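Local structure of vanadium-dependent bromoperoxidase (Corallina officinalis, 1QHB) at residues L150-M159 and R404-I414; L561-E572 and L586-I596. The protein catalyses the halogenation of organic substrates with bromide and hydrogen peroxide, using a bound vanadate cofactor, and binds calcium, which is important for its stability. All coordinates share one frame; numbering follows the deposited sequence.

Contact 1 of 2, residues L150-M159 and R404-I414; sequences LTSPELIAEM and RLRPEATGGLI. With PO4 (phosphate ion), chain G.
M159 of helix 153-167 meets P407, T410, G411 and I414 of helix 407-422 as a knob in a hole, in a buried helix-helix packing beside the vanadate site. The two helix segments are nearly perpendicular, their N-to-C directions 99° apart, with axes 11.8 Å apart at closest approach. The M159 chain bends at its second and third torsions (chi2 -53°), which folds the thioether over the first turn of the second helix: SD lies 3.9 Å from T410 CG2, and CE stands 3.8 Å from P407 O. T410 gives this interface its methyl, while its OG1 is hydrogen-bonded to Y552 OH. Ahead of the first helix, L150 extends the apolar surface, CD1 reaching L413 CD1 at 3.9 Å and CD2 approaching the methyls of L405 and T410. The S152 hydroxyl caps that helix by accepting from L155 N.

One polar bond spans the two segments. The extended R404 chain delivers its guanidinium to E158, and NH2 donates to OE1 at 2.9 Å with an N-H...O angle of 149°. Carboxylate and guanidinium are nearly coplanar, and L155 CD2 packs at the edge of this guanidinium, 3.8 Å from R404 NH2. The bridge is embedded in a larger network: R404 NH1 forms a salt bridge with D555 and a hydrogen bond with S554 OG, which also bonds E158 OE2.

Next in sequence, R406 turns to the cofactor pocket, where a phosphate probably taken from the crystallisation liquor is bound. Its NH1 and NH2 both donate to phosphate O1, NH1 at 2.8 Å; K398, S483, G484, H485, R545 and H551 complete the site. Phosphate binding at these residues is consistent with a pocket built for vanadate, while the neighbouring R404 spends its charge on carboxylates.

Contact 2 of 2, residues L561-E572 and L586-I596; sequences LLGEQIAIGILE and LPKFDGTTIQI
E564 grips the backbone of the 586-596 hairpin: its OE2 accepts from F589 N at 2.8 Å, with an N-H...O angle of 161°, through the syn lone pair. CG lies anti to the backbone N (chi1 179°) and the chain runs on extended, carrying the carboxylate from the helix to the turn. There it also lies alongside the F589 ring, the two planes 29° apart and E564 CD 3.6 Å from F589 CD2. L561, one turn earlier, adds its CD2 methyl to the same ring. K588 NZ stands 5.0 Å from E564 OE1, too far for a salt bridge but probably near enough to favour the negative charge.

Further along the helix the contact becomes mainly apolar. I568 sends CG1 to L586 CD2 at 3.6 Å, its CD1 lies against the K588 chain and I594 CG2, and its CG2 faces I596 CD1. The C-terminal residue I596 crosses L571 and E572 at about a right angle, CG2 sitting 4.0 Å from L571 CB and 3.9 Å from E572 CG.

These side chains belong to an antiparallel beta hairpin, 585-587 with 593-595, that packs L586, I594 and I596 against helix 553-574. L586 and I594 form a hydrogen-bonded pair, and a type I turn from K588 to G591 begins the loop. On the far side of that loop D590 OD1 accepts from T592 N at 2.9 Å, an Asx turn, and also from T592 OG1; both donors come from one face of the carboxylate plane.

Beyond this shell, T494 of helix 484-499 touches E564 and L586, and R29 forms a salt bridge with E572 OE1. Q595 hydrogen-bonds R403 and I401 of a neighbouring subunit, and K588 and T592 pack on F35 of that subunit.

Overall arrangement
After several N-terminal helices the chain enters helix 153-167, and 245 residues beyond segment 150-159 it comes back as segment 404-414, which leads into helix 407-422, so contact 1 closes a long loop containing the 251-318 strands and the calcium-binding residues. Contact 2 comes afterwards and is local: helix 553-574 is followed by a short connection, and the hairpin folds back on it to end the chain. The two are in series, neither nested nor crossed, with centres 31 Å apart and nearest atoms about 11 Å apart. Helix 553-574 links them indirectly: S554 and D555 near its start bond contact 1 side chains, and its later turns carry contact 2, which also borders a neighbouring subunit.

Contact 1 of 2, residues L150-M159 and R404-I414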
loop_
_atom_site.group_PDB
_atom_site.type_symbol
_atom_site.label_atom_id
_atom_site.label_comp_id
_atom_site.label_asym_id
_atom_site.label_seq_id
_atom_site.Cartn_x
_atom_site.Cartn_y
_atom_site.Cartn_z
ATOM N N LEU A 150 5.832 -14.359 50.500
ATOM C CA LEU A 150 5.373 -14.639 51.839
ATOM C C LEU A 150 6.474 -14.809 52.850
ATOM O O LEU A 150 6.287 -14.479 54.031
ATOM C CB LEU A 150 4.498 -15.888 51.915
ATOM C CG LEU A 150 3.033 -15.859 51.519
ATOM C CD1 LEU A 150 2.440 -17.256 51.709
ATOM C CD2 LEU A 150 2.255 -14.844 52.333
ATOM N N THR A 151 7.636 -15.266 52.425
ATOM C CA THR A 151 8.766 -15.506 53.311
ATOM C C THR A 151 9.739 -14.372 53.292
ATOM O O THR A 151 10.896 -14.568 53.735
ATOM C CB THR A 151 9.461 -16.805 52.812
ATOM O OG1 THR A 151 9.718 -16.601 51.397
ATOM C CG2 THR A 151 8.511 -18.026 52.899
ATOM N N SER A 152 9.373 -13.194 52.764
ATOM C CA SER A 152 10.392 -12.128 52.698
ATOM C C SER A 152 10.307 -11.185 53.868
ATOM O O SER A 152 9.247 -10.910 54.465
ATOM C CB SER A 152 10.216 -11.310 51.407
ATOM O OG SER A 152 8.951 -10.649 51.391
ATOM N N PRO A 153 11.424 -10.516 54.142
ATOM C CA PRO A 153 11.486 -9.472 55.176
ATOM C C PRO A 153 10.443 -8.412 54.863
ATOM O O PRO A 153 9.712 -7.911 55.734
ATOM C CB PRO A 153 12.893 -8.903 55.029
ATOM C CG PRO A 153 13.681 -10.051 54.472
ATOM C CD PRO A 153 12.738 -10.730 53.488
ATOM N N GLU A 154 10.324 -8.024 53.581
ATOM C CA GLU A 154 9.334 -7.044 53.190
ATOM C C GLU A 154 7.894 -7.321 53.655
ATOM O O GLU A 154 7.136 -6.472 54.177
ATOM C CB GLU A 154 9.292 -6.853 51.687
ATOM C CG GLU A 154 8.504 -5.587 51.317
ATOM C CD GLU A 154 8.671 -5.153 49.870
ATOM O OE1 GLU A 154 9.313 -5.903 49.099
ATOM O OE2 GLU A 154 8.165 -4.072 49.585
ATOM N N LEU A 155 7.437 -8.563 53.442
ATOM C CA LEU A 155 6.062 -8.946 53.780
ATOM C C LEU A 155 5.907 -8.958 55.290
ATOM O O LEU A 155 4.882 -8.542 55.880
ATOM C CB LEU A 155 5.775 -10.298 53.129
ATOM C CG LEU A 155 4.393 -10.939 53.209
ATOM C CD1 LEU A 155 4.238 -11.682 54.530
ATOM C CD2 LEU A 155 3.263 -9.938 53.097
ATOM N N ILE A 156 6.956 -9.440 55.975
ATOM C CA ILE A 156 6.939 -9.439 57.437
ATOM C C ILE A 156 6.668 -8.021 57.940
ATOM O O ILE A 156 5.751 -7.807 58.749
ATOM C CB ILE A 156 8.241 -9.997 58.007
ATOM C CG1 ILE A 156 8.371 -11.483 57.652
ATOM C CG2 ILE A 156 8.272 -9.786 59.523
ATOM C CD1 ILE A 156 9.777 -11.991 57.886
ATOM N N ALA A 157 7.466 -7.059 57.465
ATOM C CA ALA A 157 7.231 -5.672 57.833
ATOM C C ALA A 157 5.874 -5.162 57.379
ATOM O O ALA A 157 5.349 -4.287 58.046
ATOM C CB ALA A 157 8.284 -4.772 57.152
ATOM N N GLU A 158 5.343 -5.493 56.207
ATOM C CA GLU A 158 4.054 -5.052 55.752
ATOM C C GLU A 158 2.964 -5.589 56.689
ATOM O O GLU A 158 2.023 -4.815 56.961
ATOM C CB GLU A 158 3.790 -5.599 54.332
ATOM C CG GLU A 158 4.594 -4.757 53.302
ATOM C CD GLU A 158 4.295 -5.125 51.878
ATOM O OE1 GLU A 158 3.814 -6.253 51.564
ATOM O OE2 GLU A 158 4.535 -4.274 50.997
ATOM N N MET A 159 3.042 -6.874 57.067
ATOM C CA MET A 159 2.026 -7.421 57.964
ATOM C C MET A 159 2.098 -6.789 59.356
ATOM O O MET A 159 1.068 -6.402 59.912
ATOM C CB MET A 159 2.083 -8.933 58.100
ATOM C CG MET A 159 1.588 -9.689 56.885
ATOM S SD MET A 159 -0.048 -9.177 56.348
ATOM C CE MET A 159 -1.110 -9.792 57.631
ATOM N N ARG A 404 -2.243 -11.713 43.796
ATOM C CA ARG A 404 -1.762 -11.666 45.168
ATOM C C ARG A 404 -2.891 -11.767 46.193
ATOM O O ARG A 404 -3.975 -11.154 46.023
ATOM C CB ARG A 404 -0.922 -10.430 45.435
ATOM C CG ARG A 404 -0.293 -10.417 46.845
ATOM C CD ARG A 404 0.399 -9.091 47.106
ATOM N NE ARG A 404 1.281 -9.175 48.288
ATOM C CZ ARG A 404 2.001 -8.141 48.700
ATOM N NH1 ARG A 404 2.023 -6.948 48.072
ATOM N NH2 ARG A 404 2.761 -8.263 49.768
ATOM N N LEU A 405 -2.641 -12.585 47.235
ATOM C CA LEU A 405 -3.667 -12.764 48.251
ATOM C C LEU A 405 -3.816 -11.461 49.053
ATOM O O LEU A 405 -2.840 -10.752 49.320
ATOM C CB LEU A 405 -3.424 -13.941 49.206
ATOM C CG LEU A 405 -2.476 -13.740 50.388
ATOM C CD1 LEU A 405 -2.384 -15.097 51.076
ATOM C CD2 LEU A 405 -1.100 -13.251 49.933
ATOM N N ARG A 406 -5.047 -11.220 49.462
ATOM C CA ARG A 406 -5.280 -10.000 50.259
ATOM C C ARG A 406 -4.710 -10.225 51.655
ATOM O O ARG A 406 -4.509 -11.355 52.099
ATOM C CB ARG A 406 -6.780 -9.709 50.287
ATOM C CG ARG A 406 -7.354 -9.246 48.935
ATOM C CD ARG A 406 -7.228 -7.717 48.828
ATOM N NE ARG A 406 -7.941 -7.268 47.621
ATOM C CZ ARG A 406 -8.302 -6.030 47.381
ATOM N NH1 ARG A 406 -8.051 -5.047 48.237
ATOM N NH2 ARG A 406 -8.944 -5.719 46.272
ATOM N N PRO A 407 -4.419 -9.151 52.381
ATOM C CA PRO A 407 -3.900 -9.195 53.751
ATOM C C PRO A 407 -4.698 -10.042 54.707
ATOM O O PRO A 407 -4.150 -10.753 55.556
ATOM C CB PRO A 407 -3.900 -7.721 54.192
ATOM C CG PRO A 407 -3.780 -6.970 52.896
ATOM C CD PRO A 407 -4.591 -7.748 51.885
ATOM N N GLU A 408 -6.034 -10.089 54.611
ATOM C CA GLU A 408 -6.822 -10.936 55.477
ATOM C C GLU A 408 -6.499 -12.407 55.293
ATOM O O GLU A 408 -6.433 -13.142 56.320
ATOM C CB GLU A 408 -8.317 -10.720 55.223
ATOM C CG GLU A 408 -8.802 -11.259 53.876
ATOM C CD GLU A 408 -10.046 -10.521 53.459
ATOM O OE1 GLU A 408 -10.137 -9.257 53.626
ATOM O OE2 GLU A 408 -10.942 -11.197 52.950
ATOM N N ALA A 409 -6.199 -12.861 54.081
ATOM C CA ALA A 409 -5.843 -14.275 53.850
ATOM C C ALA A 409 -4.514 -14.585 54.502
ATOM O O ALA A 409 -4.276 -15.657 55.054
ATOM C CB ALA A 409 -5.754 -14.499 52.344
ATOM N N THR A 410 -3.582 -13.624 54.443
ATOM C CA THR A 410 -2.284 -13.798 55.080
ATOM C C THR A 410 -2.448 -13.922 56.592
ATOM O O THR A 410 -1.709 -14.704 57.215
ATOM C CB THR A 410 -1.331 -12.640 54.760
ATOM O OG1 THR A 410 -1.184 -12.551 53.335
ATOM C CG2 THR A 410 0.079 -12.967 55.308
ATOM N N GLY A 411 -3.380 -13.135 57.165
ATOM C CA GLY A 411 -3.619 -13.215 58.619
ATOM C C GLY A 411 -4.218 -14.605 58.909
ATOM O O GLY A 411 -3.897 -15.246 59.886
ATOM N N GLY A 412 -5.059 -15.129 58.008
ATOM C CA GLY A 412 -5.626 -16.469 58.129
ATOM C C GLY A 412 -4.494 -17.506 58.222
ATOM O O GLY A 412 -4.584 -18.495 58.975
ATOM N N LEU A 413 -3.440 -17.372 57.405
ATOM C CA LEU A 413 -2.348 -18.330 57.383
ATOM C C LEU A 413 -1.582 -18.286 58.687
ATOM O O LEU A 413 -1.120 -19.289 59.213
ATOM C CB LEU A 413 -1.358 -18.048 56.231
ATOM C CG LEU A 413 -1.883 -18.213 54.788
ATOM C CD1 LEU A 413 -0.795 -17.821 53.799
ATOM C CD2 LEU A 413 -2.387 -19.631 54.554
ATOM N N ILE A 414 -1.339 -17.111 59.197
ATOM C CA ILE A 414 -0.662 -16.866 60.464
ATOM C C ILE A 414 -1.495 -17.441 61.604
ATOM O O ILE A 414 -0.919 -18.124 62.439
ATOM C CB ILE A 414 -0.542 -15.343 60.649
ATOM C CG1 ILE A 414 0.479 -14.805 59.636
ATOM C CG2 ILE A 414 -0.225 -14.995 62.090
ATOM C CD1 ILE A 414 0.634 -13.290 59.640
HETATM P P PO4 G . -9.075 -1.772 45.922
HETATM O O1 PO4 G . -9.180 -2.709 47.073
HETATM O O2 PO4 G . -8.512 -0.453 46.332
HETATM O O3 PO4 G . -10.408 -1.592 45.323
HETATM O O4 PO4 G . -8.129 -2.420 44.939
#

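Contact 2 of 2, residues L561-E572 and L586-I596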
loop_
_atom_site.group_PDB
_atom_site.type_symbol
_atom_site.label_atom_id
_atom_site.label_comp_id
_atom_site.label_asym_id
_atom_site.label_seq_id
_atom_site.Cartn_x
_atom_site.Cartn_y
_atom_site.Cartn_z
ATOM N N LEU A 561 2.604 4.531 41.016
ATOM C CA LEU A 561 3.449 4.742 39.845
ATOM C C LEU A 561 2.771 4.319 38.535
ATOM O O LEU A 561 2.948 5.009 37.528
ATOM C CB LEU A 561 4.772 3.954 39.960
ATOM C CG LEU A 561 5.604 4.267 41.201
ATOM C CD1 LEU A 561 6.959 3.533 41.099
ATOM C CD2 LEU A 561 5.831 5.742 41.358
ATOM N N LEU A 562 1.983 3.249 38.567
ATOM C CA LEU A 562 1.323 2.788 37.344
ATOM C C LEU A 562 0.293 3.792 36.862
ATOM O O LEU A 562 0.243 4.051 35.622
ATOM C CB LEU A 562 0.671 1.421 37.547
ATOM C CG LEU A 562 -0.129 0.781 36.423
ATOM C CD1 LEU A 562 0.846 0.316 35.339
ATOM C CD2 LEU A 562 -0.999 -0.405 36.833
ATOM N N GLY A 563 -0.453 4.417 37.785
ATOM C CA GLY A 563 -1.483 5.344 37.362
ATOM C C GLY A 563 -0.855 6.602 36.804
ATOM O O GLY A 563 -1.415 7.284 35.918
ATOM N N GLU A 564 0.285 6.962 37.352
ATOM C CA GLU A 564 1.033 8.121 36.862
ATOM C C GLU A 564 1.385 7.899 35.385
ATOM O O GLU A 564 1.244 8.826 34.582
ATOM C CB GLU A 564 2.357 8.277 37.625
ATOM C CG GLU A 564 3.173 9.467 37.129
ATOM C CD GLU A 564 4.418 9.690 37.956
ATOM O OE1 GLU A 564 5.224 8.746 38.084
ATOM O OE2 GLU A 564 4.610 10.796 38.466
ATOM N N GLN A 565 1.873 6.704 35.019
ATOM C CA GLN A 565 2.223 6.415 33.633
ATOM C C GLN A 565 1.017 6.488 32.687
ATOM O O GLN A 565 1.121 6.806 31.491
ATOM C CB GLN A 565 2.773 4.972 33.477
ATOM C CG GLN A 565 4.128 4.712 34.115
ATOM C CD GLN A 565 4.506 3.238 34.226
ATOM O OE1 GLN A 565 4.499 2.468 33.274
ATOM N NE2 GLN A 565 4.872 2.807 35.453
ATOM N N ILE A 566 -0.128 6.006 33.203
ATOM C CA ILE A 566 -1.342 5.970 32.376
ATOM C C ILE A 566 -1.717 7.405 32.068
ATOM O O ILE A 566 -2.002 7.718 30.929
ATOM C CB ILE A 566 -2.484 5.207 33.086
ATOM C CG1 ILE A 566 -2.270 3.691 33.208
ATOM C CG2 ILE A 566 -3.823 5.434 32.422
ATOM C CD1 ILE A 566 -1.903 2.991 31.915
ATOM N N ALA A 567 -1.735 8.291 33.067
ATOM C CA ALA A 567 -2.082 9.689 32.900
ATOM C C ALA A 567 -1.143 10.393 31.931
ATOM O O ALA A 567 -1.620 11.099 31.046
ATOM C CB ALA A 567 -2.028 10.455 34.212
ATOM N N ILE A 568 0.157 10.175 32.086
ATOM C CA ILE A 568 1.158 10.800 31.196
ATOM C C ILE A 568 0.931 10.341 29.748
ATOM O O ILE A 568 1.001 11.120 28.793
ATOM C CB ILE A 568 2.593 10.438 31.683
ATOM C CG1 ILE A 568 3.016 11.248 32.881
ATOM C CG2 ILE A 568 3.609 10.582 30.540
ATOM C CD1 ILE A 568 4.281 10.853 33.653
ATOM N N GLY A 569 0.623 9.053 29.553
ATOM C CA GLY A 569 0.319 8.491 28.234
ATOM C C GLY A 569 -0.874 9.100 27.529
ATOM O O GLY A 569 -0.829 9.462 26.347
ATOM N N ILE A 570 -1.950 9.336 28.307
ATOM C CA ILE A 570 -3.118 10.025 27.788
ATOM C C ILE A 570 -2.797 11.487 27.420
ATOM O O ILE A 570 -3.146 12.069 26.368
ATOM C CB ILE A 570 -4.277 9.982 28.808
ATOM C CG1 ILE A 570 -4.792 8.529 28.886
ATOM C CG2 ILE A 570 -5.336 10.967 28.446
ATOM C CD1 ILE A 570 -5.771 8.237 30.030
ATOM N N LEU A 571 -2.080 12.152 28.309
ATOM C CA LEU A 571 -1.777 13.563 27.943
ATOM C C LEU A 571 -0.946 13.626 26.667
ATOM O O LEU A 571 -1.162 14.518 25.839
ATOM C CB LEU A 571 -0.961 14.235 29.044
ATOM C CG LEU A 571 -1.815 14.524 30.289
ATOM C CD1 LEU A 571 -0.917 15.080 31.375
ATOM C CD2 LEU A 571 -2.936 15.455 29.912
ATOM N N GLU A 572 0.026 12.736 26.527
ATOM C CA GLU A 572 0.862 12.758 25.306
ATOM C C GLU A 572 0.082 12.522 24.013
ATOM O O GLU A 572 0.347 13.193 23.022
ATOM C CB GLU A 572 1.975 11.697 25.276
ATOM C CG GLU A 572 2.942 11.928 26.447
ATOM C CD GLU A 572 3.990 10.830 26.532
ATOM O OE1 GLU A 572 3.735 9.729 25.985
ATOM O OE2 GLU A 572 5.051 11.087 27.145
ATOM N N LEU A 586 4.800 18.915 34.259
ATOM C CA LEU A 586 4.332 17.964 35.276
ATOM C C LEU A 586 5.397 17.414 36.200
ATOM O O LEU A 586 6.303 16.659 35.815
ATOM C CB LEU A 586 3.601 16.811 34.578
ATOM C CG LEU A 586 3.375 15.490 35.333
ATOM C CD1 LEU A 586 2.491 15.723 36.541
ATOM C CD2 LEU A 586 2.764 14.478 34.396
ATOM N N PRO A 587 5.283 17.738 37.479
ATOM C CA PRO A 587 6.223 17.258 38.487
ATOM C C PRO A 587 5.875 15.813 38.779
ATOM O O PRO A 587 4.832 15.574 39.407
ATOM C CB PRO A 587 6.003 18.147 39.695
ATOM C CG PRO A 587 4.797 18.960 39.459
ATOM C CD PRO A 587 4.334 18.729 38.043
ATOM N N LYS A 588 6.727 14.852 38.432
ATOM C CA LYS A 588 6.400 13.452 38.681
ATOM C C LYS A 588 6.612 13.033 40.122
ATOM O O LYS A 588 7.252 13.733 40.914
ATOM C CB LYS A 588 7.213 12.558 37.741
ATOM C CG LYS A 588 6.898 12.839 36.256
ATOM C CD LYS A 588 7.862 12.102 35.341
ATOM C CE LYS A 588 7.828 10.585 35.601
ATOM N NZ LYS A 588 8.945 9.914 34.902
ATOM N N PHE A 589 6.152 11.829 40.512
ATOM C CA PHE A 589 6.405 11.325 41.849
ATOM C C PHE A 589 7.898 11.114 42.120
ATOM O O PHE A 589 8.297 11.026 43.278
ATOM C CB PHE A 589 5.690 10.002 42.095
ATOM C CG PHE A 589 4.177 10.106 42.076
ATOM C CD1 PHE A 589 3.521 11.110 42.719
ATOM C CD2 PHE A 589 3.434 9.161 41.399
ATOM C CE1 PHE A 589 2.143 11.217 42.690
ATOM C CE2 PHE A 589 2.068 9.245 41.365
ATOM C CZ PHE A 589 1.406 10.280 42.020
ATOM N N ASP A 590 8.778 10.978 41.125
ATOM C CA ASP A 590 10.189 10.727 41.368
ATOM C C ASP A 590 10.947 12.039 41.503
ATOM O O ASP A 590 12.165 11.987 41.580
ATOM C CB ASP A 590 10.877 9.928 40.258
ATOM C CG ASP A 590 10.837 10.571 38.896
ATOM O OD1 ASP A 590 10.484 11.766 38.695
ATOM O OD2 ASP A 590 11.153 9.849 37.940
ATOM N N GLY A 591 10.303 13.193 41.411
ATOM C CA GLY A 591 11.023 14.428 41.650
ATOM C C GLY A 591 11.506 15.110 40.391
ATOM O O GLY A 591 12.045 16.219 40.492
ATOM N N THR A 592 11.285 14.493 39.236
ATOM C CA THR A 592 11.698 15.134 38.008
ATOM C C THR A 592 10.471 15.696 37.325
ATOM O O THR A 592 9.340 15.397 37.702
ATOM C CB THR A 592 12.397 14.113 37.086
ATOM O OG1 THR A 592 11.419 13.144 36.679
ATOM C CG2 THR A 592 13.527 13.396 37.807
ATOM N N THR A 593 10.689 16.542 36.339
ATOM C CA THR A 593 9.589 17.158 35.614
ATOM C C THR A 593 9.531 16.670 34.167
ATOM O O THR A 593 10.600 16.549 33.595
ATOM C CB THR A 593 9.722 18.681 35.750
ATOM O OG1 THR A 593 9.197 18.952 37.079
ATOM C CG2 THR A 593 8.920 19.516 34.807
ATOM N N ILE A 594 8.328 16.415 33.628
ATOM C CA ILE A 594 8.257 16.109 32.197
ATOM C C ILE A 594 7.422 17.183 31.557
ATOM O O ILE A 594 6.495 17.664 32.195
ATOM C CB ILE A 594 7.742 14.698 31.849
ATOM C CG1 ILE A 594 7.766 14.545 30.328
ATOM C CG2 ILE A 594 6.391 14.412 32.472
ATOM C CD1 ILE A 594 7.410 13.161 29.873
ATOM N N GLN A 595 7.756 17.683 30.365
ATOM C CA GLN A 595 6.942 18.709 29.716
ATOM C C GLN A 595 6.257 18.013 28.554
ATOM O O GLN A 595 6.881 17.306 27.767
ATOM C CB GLN A 595 7.845 19.854 29.244
ATOM C CG GLN A 595 8.501 20.562 30.438
ATOM C CD GLN A 595 9.635 21.489 30.001
ATOM O OE1 GLN A 595 9.370 22.607 29.560
ATOM N NE2 GLN A 595 10.893 21.052 30.131
ATOM N N ILE A 596 4.942 18.088 28.482
ATOM C CA ILE A 596 4.080 17.440 27.527
ATOM C C ILE A 596 3.254 18.437 26.731
ATOM O O ILE A 596 3.231 18.298 25.479
ATOM C CB ILE A 596 3.118 16.470 28.245
ATOM C CG1 ILE A 596 3.898 15.444 29.094
ATOM C CG2 ILE A 596 2.256 15.733 27.233
ATOM C CD1 ILE A 596 3.007 14.729 30.113
ATOM O OXT ILE A 596 2.432 19.158 27.315
#